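Local coordinates for protein 4-oxalocrotonate decarboxylase NahK (Pseudomonas putida, PDB 5D2K) that catalyses the metal-assisted decarboxylation of 2-oxohex-3-enedioate (4-oxalocrotonate) to 2-oxopent-4-enoate and carbon dioxide, a step in the bacterial breakdown of naphthalene, at residues F95-G100 with R172-G177; I117-K122 with D140-T145; A123-P128 with E229-G234; L190-E195 with V256-L261. The protein carries 1 engineered substitution. All coordinates share one frame; numbering follows the deposited sequence.

Contact 1. Residues F95-G100 with R172-G177; sequences FSVPDG and RFITGG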
# COMPACT_ATOMS: atom_id res chain seq x y z
N PHE A 95 -11.50 -3.08 -0.66
CA PHE A 95 -10.65 -1.91 -0.94
C PHE A 95 -10.72 -1.51 -2.41
O PHE A 95 -10.40 -0.36 -2.76
CB PHE A 95 -9.16 -2.17 -0.62
CG PHE A 95 -8.82 -2.33 0.85
CD1 PHE A 95 -9.78 -2.36 1.85
CD2 PHE A 95 -7.48 -2.44 1.21
CE1 PHE A 95 -9.41 -2.51 3.20
CE2 PHE A 95 -7.10 -2.61 2.55
CZ PHE A 95 -8.06 -2.64 3.54
N SER A 96 -11.07 -2.45 -3.29
CA SER A 96 -10.95 -2.24 -4.73
C SER A 96 -12.00 -1.27 -5.29
O SER A 96 -13.18 -1.31 -4.91
CB SER A 96 -11.03 -3.58 -5.46
OG SER A 96 -12.31 -4.18 -5.29
N VAL A 97 -11.55 -0.41 -6.21
CA VAL A 97 -12.37 0.59 -6.89
C VAL A 97 -12.10 0.47 -8.39
O VAL A 97 -10.95 0.34 -8.80
CB VAL A 97 -12.02 2.03 -6.40
CG1 VAL A 97 -12.86 3.10 -7.10
CG2 VAL A 97 -12.17 2.13 -4.88
N PRO A 98 -13.16 0.49 -9.22
CA PRO A 98 -12.96 0.37 -10.66
C PRO A 98 -12.46 1.68 -11.29
O PRO A 98 -12.77 2.75 -10.75
CB PRO A 98 -14.36 0.02 -11.17
CG PRO A 98 -15.26 0.73 -10.24
CD PRO A 98 -14.58 0.64 -8.87
N ASP A 99 -11.71 1.58 -12.38
CA ASP A 99 -11.28 2.75 -13.15
C ASP A 99 -12.50 3.63 -13.43
O ASP A 99 -13.54 3.14 -13.88
CB ASP A 99 -10.61 2.30 -14.45
CG ASP A 99 -9.81 3.40 -15.15
OD1 ASP A 99 -9.71 4.52 -14.61
OD2 ASP A 99 -9.25 3.12 -16.23
N GLY A 100 -12.37 4.92 -13.14
CA GLY A 100 -13.44 5.88 -13.36
C GLY A 100 -14.50 5.87 -12.28
O GLY A 100 -15.50 6.58 -12.39
N ARG A 172 -8.19 2.00 0.15
CA ARG A 172 -8.74 1.77 -1.19
C ARG A 172 -7.63 1.71 -2.21
O ARG A 172 -6.55 2.24 -1.98
CB ARG A 172 -9.71 2.88 -1.63
CG ARG A 172 -10.91 3.15 -0.69
CD ARG A 172 -12.00 2.09 -0.81
NE ARG A 172 -13.15 2.45 0.04
CZ ARG A 172 -13.30 2.08 1.30
NH1 ARG A 172 -12.39 1.31 1.90
NH2 ARG A 172 -14.37 2.48 1.98
N PHE A 173 -7.91 1.07 -3.35
CA PHE A 173 -7.00 1.17 -4.48
C PHE A 173 -7.81 1.11 -5.77
O PHE A 173 -8.84 0.44 -5.85
CB PHE A 173 -5.92 0.07 -4.44
CG PHE A 173 -6.43 -1.33 -4.65
CD1 PHE A 173 -6.88 -2.10 -3.58
CD2 PHE A 173 -6.43 -1.90 -5.92
CE1 PHE A 173 -7.35 -3.40 -3.78
CE2 PHE A 173 -6.89 -3.19 -6.13
CZ PHE A 173 -7.35 -3.94 -5.06
N ILE A 174 -7.33 1.84 -6.77
CA ILE A 174 -8.02 1.99 -8.06
C ILE A 174 -7.11 1.52 -9.19
O ILE A 174 -6.06 2.11 -9.42
CB ILE A 174 -8.41 3.47 -8.32
CG1 ILE A 174 -9.05 4.12 -7.09
CG2 ILE A 174 -9.33 3.58 -9.55
CD1 ILE A 174 -8.77 5.62 -6.94
N THR A 175 -7.50 0.47 -9.90
CA THR A 175 -6.71 0.00 -11.04
C THR A 175 -7.28 0.58 -12.32
O THR A 175 -8.48 0.88 -12.41
CB THR A 175 -6.68 -1.54 -11.16
OG1 THR A 175 -8.00 -2.04 -11.35
CG2 THR A 175 -6.05 -2.17 -9.91
N GLY A 176 -6.43 0.77 -13.32
CA GLY A 176 -6.92 1.30 -14.58
C GLY A 176 -5.85 1.34 -15.65
O GLY A 176 -4.82 0.67 -15.53
N GLY A 177 -6.11 2.12 -16.70
CA GLY A 177 -5.21 2.22 -17.83
C GLY A 177 -4.99 0.89 -18.52
O GLY A 177 -5.84 0.01 -18.50
O HOH W 1 -9.25 -1.71 -8.49
O HOH W 2 -10.55 -1.16 -12.96
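Phe173 lays one face of its ring against Ser96, whose CA sits 4.1 Å from the ring centroid and 18° off the normal, a CH-pi contact displaced toward the rim. Chi1 of 68° sets CG of Phe173 between its backbone N and carbonyl carbon, the crowded position. In the ring, CD1 meets Phe95 CB at 3.7 Å, while CZ reaches Ser96 CB. Beyond the two segments, the ring also meets that of Phe236.

Val97 and Ile174 project from the other face of this parallel pair and lie side by side, pointing the same way, with Val97 CB 3.7 Å from Ile174 CG1. The Arg172 side chain crosses Val97 at about a right angle, CD meeting Val97 CG2. Two backbone bonds join the strands: Phe173 N to Phe95 O, and Val97 N to Phe173 O, each 2.9 Å. Water 1 links Val97 O to Thr175 N, and water 2 links Asp99 N to Thr175 O. Asp99 OD2 accepts a weak bond from Gly177 N at 3.3 Å, whereas OD1 accepts from Ser265 N. The chemistry therefore implies direct strand pairing at the Phe173 end giving way to water-mediated pairing toward Asp99.

Contact 2. Residues I117-K122 with D140-T145; sequences ISVVTK and DYVIPT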
# COMPACT_ATOMS: atom_id res chain seq x y z
N ILE A 117 2.73 1.77 -9.50
CA ILE A 117 2.63 0.73 -10.50
C ILE A 117 2.58 -0.62 -9.77
O ILE A 117 3.35 -0.88 -8.83
CB ILE A 117 3.77 0.81 -11.56
CG1 ILE A 117 3.52 -0.15 -12.73
CG2 ILE A 117 5.12 0.57 -10.94
CD1 ILE A 117 2.27 0.19 -13.58
N SER A 118 1.62 -1.44 -10.16
CA SER A 118 1.47 -2.75 -9.55
C SER A 118 1.88 -3.85 -10.51
O SER A 118 1.93 -3.64 -11.73
CB SER A 118 0.02 -3.00 -9.12
OG SER A 118 -0.41 -1.99 -8.24
N VAL A 119 2.15 -5.02 -9.94
CA VAL A 119 2.43 -6.21 -10.74
C VAL A 119 1.55 -7.35 -10.27
O VAL A 119 1.08 -7.36 -9.13
CB VAL A 119 3.93 -6.66 -10.65
CG1 VAL A 119 4.84 -5.57 -11.19
CG2 VAL A 119 4.31 -7.04 -9.22
N VAL A 120 1.30 -8.30 -11.17
CA VAL A 120 0.71 -9.58 -10.79
C VAL A 120 1.74 -10.64 -11.08
O VAL A 120 2.31 -10.66 -12.17
CB VAL A 120 -0.62 -9.85 -11.55
CG1 VAL A 120 -1.07 -11.29 -11.36
CG2 VAL A 120 -1.70 -8.91 -11.04
N THR A 121 2.01 -11.52 -10.12
CA THR A 121 3.03 -12.54 -10.30
C THR A 121 2.45 -13.81 -10.90
O THR A 121 1.25 -14.05 -10.80
CB THR A 121 3.72 -12.90 -8.97
OG1 THR A 121 2.79 -13.59 -8.10
CG2 THR A 121 4.25 -11.65 -8.27
N LYS A 122 3.31 -14.63 -11.51
CA LYS A 122 2.88 -15.93 -12.04
C LYS A 122 3.73 -17.11 -11.54
O LYS A 122 3.58 -18.23 -12.01
CB LYS A 122 2.88 -15.92 -13.58
CG LYS A 122 4.19 -15.50 -14.23
CD LYS A 122 4.07 -15.59 -15.75
CE LYS A 122 5.31 -15.06 -16.44
NZ LYS A 122 5.20 -15.27 -17.92
N ASP A 140 3.97 -11.46 -14.26
CA ASP A 140 3.03 -11.79 -15.33
C ASP A 140 2.71 -10.54 -16.14
O ASP A 140 2.93 -10.50 -17.35
CB ASP A 140 1.76 -12.40 -14.71
CG ASP A 140 0.93 -13.19 -15.71
OD1 ASP A 140 1.20 -13.11 -16.92
OD2 ASP A 140 -0.00 -13.89 -15.25
N TYR A 141 2.21 -9.52 -15.46
CA TYR A 141 1.91 -8.25 -16.13
C TYR A 141 1.88 -7.11 -15.11
O TYR A 141 1.99 -7.33 -13.90
CB TYR A 141 0.58 -8.34 -16.90
CG TYR A 141 -0.62 -8.78 -16.08
CD1 TYR A 141 -0.88 -10.13 -15.85
CD2 TYR A 141 -1.49 -7.84 -15.55
CE1 TYR A 141 -1.98 -10.53 -15.10
CE2 TYR A 141 -2.60 -8.23 -14.80
CZ TYR A 141 -2.83 -9.57 -14.58
OH TYR A 141 -3.92 -9.95 -13.83
N VAL A 142 1.74 -5.89 -15.62
CA VAL A 142 1.77 -4.70 -14.77
C VAL A 142 0.42 -3.97 -14.84
O VAL A 142 -0.28 -4.08 -15.84
CB VAL A 142 2.92 -3.76 -15.18
CG1 VAL A 142 4.22 -4.56 -15.31
CG2 VAL A 142 2.58 -3.05 -16.49
N ILE A 143 0.08 -3.27 -13.76
CA ILE A 143 -1.22 -2.60 -13.62
C ILE A 143 -1.08 -1.20 -13.04
O ILE A 143 -0.70 -1.05 -11.88
CB ILE A 143 -2.17 -3.40 -12.71
CG1 ILE A 143 -2.45 -4.79 -13.29
CG2 ILE A 143 -3.47 -2.64 -12.47
CD1 ILE A 143 -3.27 -5.66 -12.37
N PRO A 144 -1.38 -0.16 -13.84
CA PRO A 144 -1.43 1.20 -13.27
C PRO A 144 -2.42 1.25 -12.12
O PRO A 144 -3.55 0.77 -12.28
CB PRO A 144 -1.89 2.06 -14.45
CG PRO A 144 -1.33 1.34 -15.66
CD PRO A 144 -1.56 -0.14 -15.31
N THR A 145 -2.00 1.76 -10.97
CA THR A 145 -2.82 1.71 -9.76
C THR A 145 -2.66 2.98 -8.93
O THR A 145 -1.54 3.39 -8.64
CB THR A 145 -2.45 0.51 -8.86
OG1 THR A 145 -2.46 -0.70 -9.62
CG2 THR A 145 -3.42 0.36 -7.68
O HOH W 3 -0.68 -14.74 -12.76
O HOH W 4 3.20 -12.78 -18.95
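Val120 faces two residues at once, Asp140 and Tyr141, which makes a classic beta bulge in this antiparallel pair. Its carbonyl O accepts from Asp140 N at 2.8 Å and, weakly, from Tyr141 N at 3.5 Å; Val120 N in turn donates to Tyr141 O. On the same face Val120 CB lies over the Tyr141 ring, 4.0 Å from the centroid and 21° off the normal, and the two side chains run side by side, with Val120 CG2 also close to Tyr141 OH.

The next hydrogen-bonded pair, Ser118 and Ile143, exchanges two backbone bonds. Ile143 O is gripped twice, by Ser118 N at 2.9 Å and by Thr145 OG1 at 2.9 Å, from opposite faces of its carbonyl plane. Ser118 OG donates to that same Thr145 hydroxyl at 2.8 Å, so the Thr145 hydroxyl both accepts and donates. A valine in place of Thr145 would remove the hydroxyl and would probably leave Ser118 OG without this acceptor and Ile143 O with one donor fewer. At the Lys122 end, water 3 joins Thr121 O to Asp140 OD2, and the extended Lys122 chain crosses the Asp140 side chain at about a right angle.

Strands 112-121 and 139-149, which also carry the magnesium ligands Glu114, Glu116 and Glu147, thus form a bulged antiparallel ladder within the larger mixed sheet of this FAH-type fold.

Contact 3. Residues A123-P128 with E229-G234; sequences APLHGP and EHIPAG. With EDO (1,2-ethanediol), chain G.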
# COMPACT_ATOMS: atom_id res chain seq x y z
N ALA A 123 4.61 -16.84 -10.58
CA ALA A 123 5.42 -17.87 -9.93
C ALA A 123 5.71 -17.43 -8.51
O ALA A 123 5.79 -16.24 -8.25
CB ALA A 123 6.71 -18.09 -10.70
N PRO A 124 5.86 -18.39 -7.59
CA PRO A 124 6.12 -17.97 -6.21
C PRO A 124 7.48 -17.29 -6.03
O PRO A 124 8.44 -17.60 -6.75
CB PRO A 124 6.07 -19.27 -5.41
CG PRO A 124 6.19 -20.37 -6.40
CD PRO A 124 5.77 -19.85 -7.74
N LEU A 125 7.52 -16.34 -5.10
CA LEU A 125 8.77 -15.68 -4.75
C LEU A 125 9.06 -15.83 -3.26
O LEU A 125 8.20 -15.55 -2.42
CB LEU A 125 8.73 -14.20 -5.14
CG LEU A 125 8.74 -13.91 -6.63
CD1 LEU A 125 8.35 -12.46 -6.87
CD2 LEU A 125 10.12 -14.17 -7.20
N HIS A 126 10.29 -16.25 -2.96
CA HIS A 126 10.74 -16.50 -1.59
C HIS A 126 11.99 -15.71 -1.23
O HIS A 126 12.91 -15.57 -2.04
CB HIS A 126 11.06 -17.99 -1.38
CG HIS A 126 9.89 -18.91 -1.56
ND1 HIS A 126 9.20 -19.45 -0.49
CD2 HIS A 126 9.29 -19.41 -2.67
CE1 HIS A 126 8.24 -20.24 -0.94
NE2 HIS A 126 8.27 -20.22 -2.25
N GLY A 127 12.03 -15.19 -0.01
CA GLY A 127 13.27 -14.76 0.59
C GLY A 127 13.73 -15.87 1.53
O GLY A 127 13.10 -16.93 1.59
N PRO A 128 14.81 -15.63 2.28
CA PRO A 128 15.63 -14.42 2.25
C PRO A 128 16.55 -14.38 1.04
O PRO A 128 16.62 -15.37 0.30
CB PRO A 128 16.44 -14.52 3.55
CG PRO A 128 16.58 -15.99 3.76
CD PRO A 128 15.28 -16.59 3.29
N GLU A 229 6.91 -16.38 5.71
CA GLU A 229 5.90 -16.21 4.66
C GLU A 229 6.57 -15.95 3.32
O GLU A 229 7.76 -15.66 3.27
CB GLU A 229 4.97 -15.05 5.00
CG GLU A 229 4.26 -15.18 6.35
CD GLU A 229 3.15 -16.22 6.34
OE1 GLU A 229 2.70 -16.62 5.26
OE2 GLU A 229 2.73 -16.62 7.45
N HIS A 230 5.79 -16.04 2.24
CA HIS A 230 6.32 -15.73 0.91
C HIS A 230 5.24 -15.12 0.02
O HIS A 230 4.11 -14.90 0.46
CB HIS A 230 6.92 -16.98 0.25
CG HIS A 230 5.90 -17.99 -0.16
ND1 HIS A 230 5.35 -18.89 0.73
CD2 HIS A 230 5.34 -18.25 -1.36
CE1 HIS A 230 4.49 -19.66 0.08
NE2 HIS A 230 4.46 -19.29 -1.19
N ILE A 231 5.60 -14.84 -1.23
CA ILE A 231 4.62 -14.33 -2.19
C ILE A 231 4.13 -15.45 -3.09
O ILE A 231 4.87 -15.91 -3.95
CB ILE A 231 5.22 -13.22 -3.07
CG1 ILE A 231 5.98 -12.19 -2.24
CG2 ILE A 231 4.13 -12.55 -3.90
CD1 ILE A 231 6.73 -11.16 -3.10
N PRO A 232 2.89 -15.91 -2.89
CA PRO A 232 2.39 -16.96 -3.78
C PRO A 232 2.25 -16.50 -5.24
O PRO A 232 2.09 -15.30 -5.51
CB PRO A 232 1.02 -17.31 -3.18
CG PRO A 232 1.09 -16.82 -1.76
CD PRO A 232 1.93 -15.58 -1.82
N ALA A 233 2.32 -17.44 -6.17
CA ALA A 233 1.98 -17.13 -7.56
C ALA A 233 0.59 -16.53 -7.62
O ALA A 233 -0.31 -16.96 -6.88
CB ALA A 233 2.05 -18.38 -8.42
N GLY A 234 0.42 -15.54 -8.48
CA GLY A 234 -0.88 -14.93 -8.71
C GLY A 234 -1.19 -13.77 -7.79
O GLY A 234 -2.34 -13.35 -7.70
C1 EDO G . 10.48 -18.36 3.93
O1 EDO G . 11.90 -18.32 4.04
C2 EDO G . 10.11 -18.44 2.46
O2 EDO G . 9.43 -19.67 2.19
O HOH W 5 4.92 -14.35 -6.43
O HOH W 6 9.56 -14.90 1.27
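Ile231 O is gripped by Leu125 N at 2.9 Å and approached by water 5, also at 2.9 Å, which lies near Ala123 O as well. Ile231 N returns a bond to Leu125 O, so the two residues form a single antiparallel bridge of the hydrogen-bonded type. It ties the loop after strand 112-121 to the one between helix 213-225 and strand 236-238, and Leu125 and Ile231 both pack on that helix.

Beside the bridge, His126 and His230 make an offset stack, with centroids 4.1 Å apart and planes at 16°. His126 CE1 stands 3.3 Å from His230 CG, over the ring face but toward its rim, and His230 CB lies over the His126 face. Chi1 of 71° holds His230 CG close to both backbone neighbours of CA, on the side of His126. An alanine in place of His230 would remove the ring and would probably leave His126 without its stacking partner, freer to turn. His126 ND1 shares a 2.7 Å hydrogen bond with O2 of a 1,2-ethanediol, probably from the crystallisation liquor, at the ring edge, while Ala233 CB packs against Ala123 at the opposite end of the contact.

Contact 4. Residues L190-E195 with V256-L261; sequences LGVVME and VRYQGL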
# COMPACT_ATOMS: atom_id res chain seq x y z
N LEU A 190 9.25 4.58 -16.47
CA LEU A 190 7.81 4.86 -16.58
C LEU A 190 7.46 6.20 -15.95
O LEU A 190 7.63 6.37 -14.75
CB LEU A 190 7.01 3.75 -15.91
CG LEU A 190 5.48 3.92 -15.92
CD1 LEU A 190 4.95 3.86 -17.34
CD2 LEU A 190 4.84 2.85 -15.05
N GLY A 191 7.00 7.15 -16.76
CA GLY A 191 6.59 8.44 -16.24
C GLY A 191 5.15 8.44 -15.79
O GLY A 191 4.29 7.83 -16.43
N VAL A 192 4.88 9.10 -14.66
CA VAL A 192 3.54 9.17 -14.10
C VAL A 192 3.18 10.62 -13.76
O VAL A 192 3.96 11.32 -13.12
CB VAL A 192 3.45 8.29 -12.84
CG1 VAL A 192 2.05 8.23 -12.34
CG2 VAL A 192 3.96 6.88 -13.13
N VAL A 193 2.01 11.07 -14.21
CA VAL A 193 1.57 12.45 -13.97
C VAL A 193 0.22 12.43 -13.27
O VAL A 193 -0.76 11.95 -13.85
CB VAL A 193 1.45 13.24 -15.29
CG1 VAL A 193 0.96 14.67 -15.02
CG2 VAL A 193 2.79 13.26 -16.03
N MET A 194 0.17 12.97 -12.06
CA MET A 194 -1.06 13.03 -11.27
C MET A 194 -1.74 14.38 -11.46
O MET A 194 -1.14 15.43 -11.20
CB MET A 194 -0.77 12.81 -9.79
CG MET A 194 -1.99 12.90 -8.86
SD MET A 194 -1.52 12.93 -7.11
CE MET A 194 -0.87 11.27 -6.88
N GLU A 195 -2.99 14.34 -11.92
CA GLU A 195 -3.81 15.54 -12.07
C GLU A 195 -4.95 15.52 -11.05
O GLU A 195 -5.54 14.48 -10.81
CB GLU A 195 -4.36 15.65 -13.49
CG GLU A 195 -3.27 15.70 -14.56
CD GLU A 195 -3.82 15.75 -15.98
OE1 GLU A 195 -5.05 15.64 -16.16
OE2 GLU A 195 -3.01 15.90 -16.93
N VAL A 256 -4.69 10.06 -13.24
CA VAL A 256 -3.25 9.82 -13.24
C VAL A 256 -2.84 9.20 -14.58
O VAL A 256 -3.33 8.14 -14.97
CB VAL A 256 -2.82 8.91 -12.09
CG1 VAL A 256 -1.32 8.70 -12.14
CG2 VAL A 256 -3.23 9.51 -10.74
N ARG A 257 -1.95 9.88 -15.29
CA ARG A 257 -1.54 9.44 -16.62
C ARG A 257 -0.24 8.66 -16.53
O ARG A 257 0.72 9.10 -15.89
CB ARG A 257 -1.37 10.64 -17.56
CG ARG A 257 -2.60 11.55 -17.59
CD ARG A 257 -2.43 12.70 -18.57
NE ARG A 257 -3.57 13.60 -18.46
CZ ARG A 257 -4.75 13.36 -19.01
NH1 ARG A 257 -4.95 12.26 -19.72
NH2 ARG A 257 -5.74 14.23 -18.85
N TYR A 258 -0.25 7.49 -17.15
CA TYR A 258 0.90 6.60 -17.17
C TYR A 258 1.47 6.57 -18.57
O TYR A 258 0.76 6.23 -19.51
CB TYR A 258 0.48 5.19 -16.72
CG TYR A 258 0.16 5.11 -15.24
CD1 TYR A 258 -1.03 5.63 -14.73
CD2 TYR A 258 1.06 4.53 -14.34
CE1 TYR A 258 -1.31 5.56 -13.38
CE2 TYR A 258 0.78 4.45 -12.99
CZ TYR A 258 -0.40 4.97 -12.51
OH TYR A 258 -0.68 4.90 -11.16
N GLN A 259 2.73 6.96 -18.70
CA GLN A 259 3.41 6.99 -19.99
C GLN A 259 3.21 5.70 -20.79
O GLN A 259 3.63 4.62 -20.36
CB GLN A 259 4.90 7.26 -19.76
CG GLN A 259 5.70 7.38 -21.04
CD GLN A 259 7.17 7.24 -20.79
OE1 GLN A 259 7.58 6.78 -19.72
NE2 GLN A 259 7.99 7.61 -21.77
N GLY A 260 2.52 5.82 -21.92
CA GLY A 260 2.27 4.68 -22.80
C GLY A 260 1.25 3.66 -22.32
O GLY A 260 1.03 2.64 -22.98
N LEU A 261 0.62 3.93 -21.18
CA LEU A 261 -0.31 2.98 -20.58
C LEU A 261 -1.65 3.62 -20.21
O LEU A 261 -2.36 3.11 -19.35
CB LEU A 261 0.29 2.34 -19.32
CG LEU A 261 1.54 1.48 -19.49
CD1 LEU A 261 2.03 1.01 -18.12
CD2 LEU A 261 1.27 0.29 -20.41
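Arg257 can be followed outward from the strand to Glu195. Its CB lies near Val193 CB and 4.0 Å from Val193 O, the carbonyl that accepts from Arg257 N. CG stays beside that same oxygen, and chi2 of -178° carries CD onward to within 3.6 Å of Glu195 OE2. NE then donates to Glu195 OE2 at 2.8 Å with a nearly straight bond of 172°; the oxygen lies in the guanidinium plane, yet is met from above the carboxylate plane. CZ brings NH2 to Glu195 OE1 at 3.1 Å, on its syn side. The salt bridge is therefore side-on and two-pronged, but twisted, with the two planes 67° apart.

On the other face of the sheet from Arg257, in the conformer given, Val192 CG1 lies over the face of the Tyr258 ring, 4.2 Å from the centroid. Leu190 CD2 approaches the ring edge. The Tyr258 hydroxyl leaves the contact to bond Glu116 O, the backbone of a magnesium ligand. Gln259 uses both backbone and side chain on Gly191: its N donates to Gly191 O, and OE1 accepts from Gly191 N at 3.0 Å.

A type II turn from Tyr258 to Leu261, closed by Leu261 N on Tyr258 O, ends the strand. This is a regular antiparallel ladder between inner strands of the five-stranded mixed sheet, whose Val192, Met194, Val256 and Tyr258 face packs on the metal-bearing sheet.

Contacts 1 and 2 belong to one mixed sheet: strands 170-175 and 139-149 are neighbours, the centres are 13 Å apart, and contact 2 is nested within the loop closed by contact 1. Contact 4 lies in the second sheet, its centre about 15 Å from each of theirs; it follows them along the chain and touches contact 2 where Tyr258 meets Pro144. The 123-128 half of contact 3 continues strand 112-121 into a loop, 229-234 meets that strand near Thr121, and its centre is about 29 Å from that of contact 4. Its segments alternate with those of the other three, so it joins distant chain parts, while contacts 2 and 4 lie on or against the strands with the magnesium ligands.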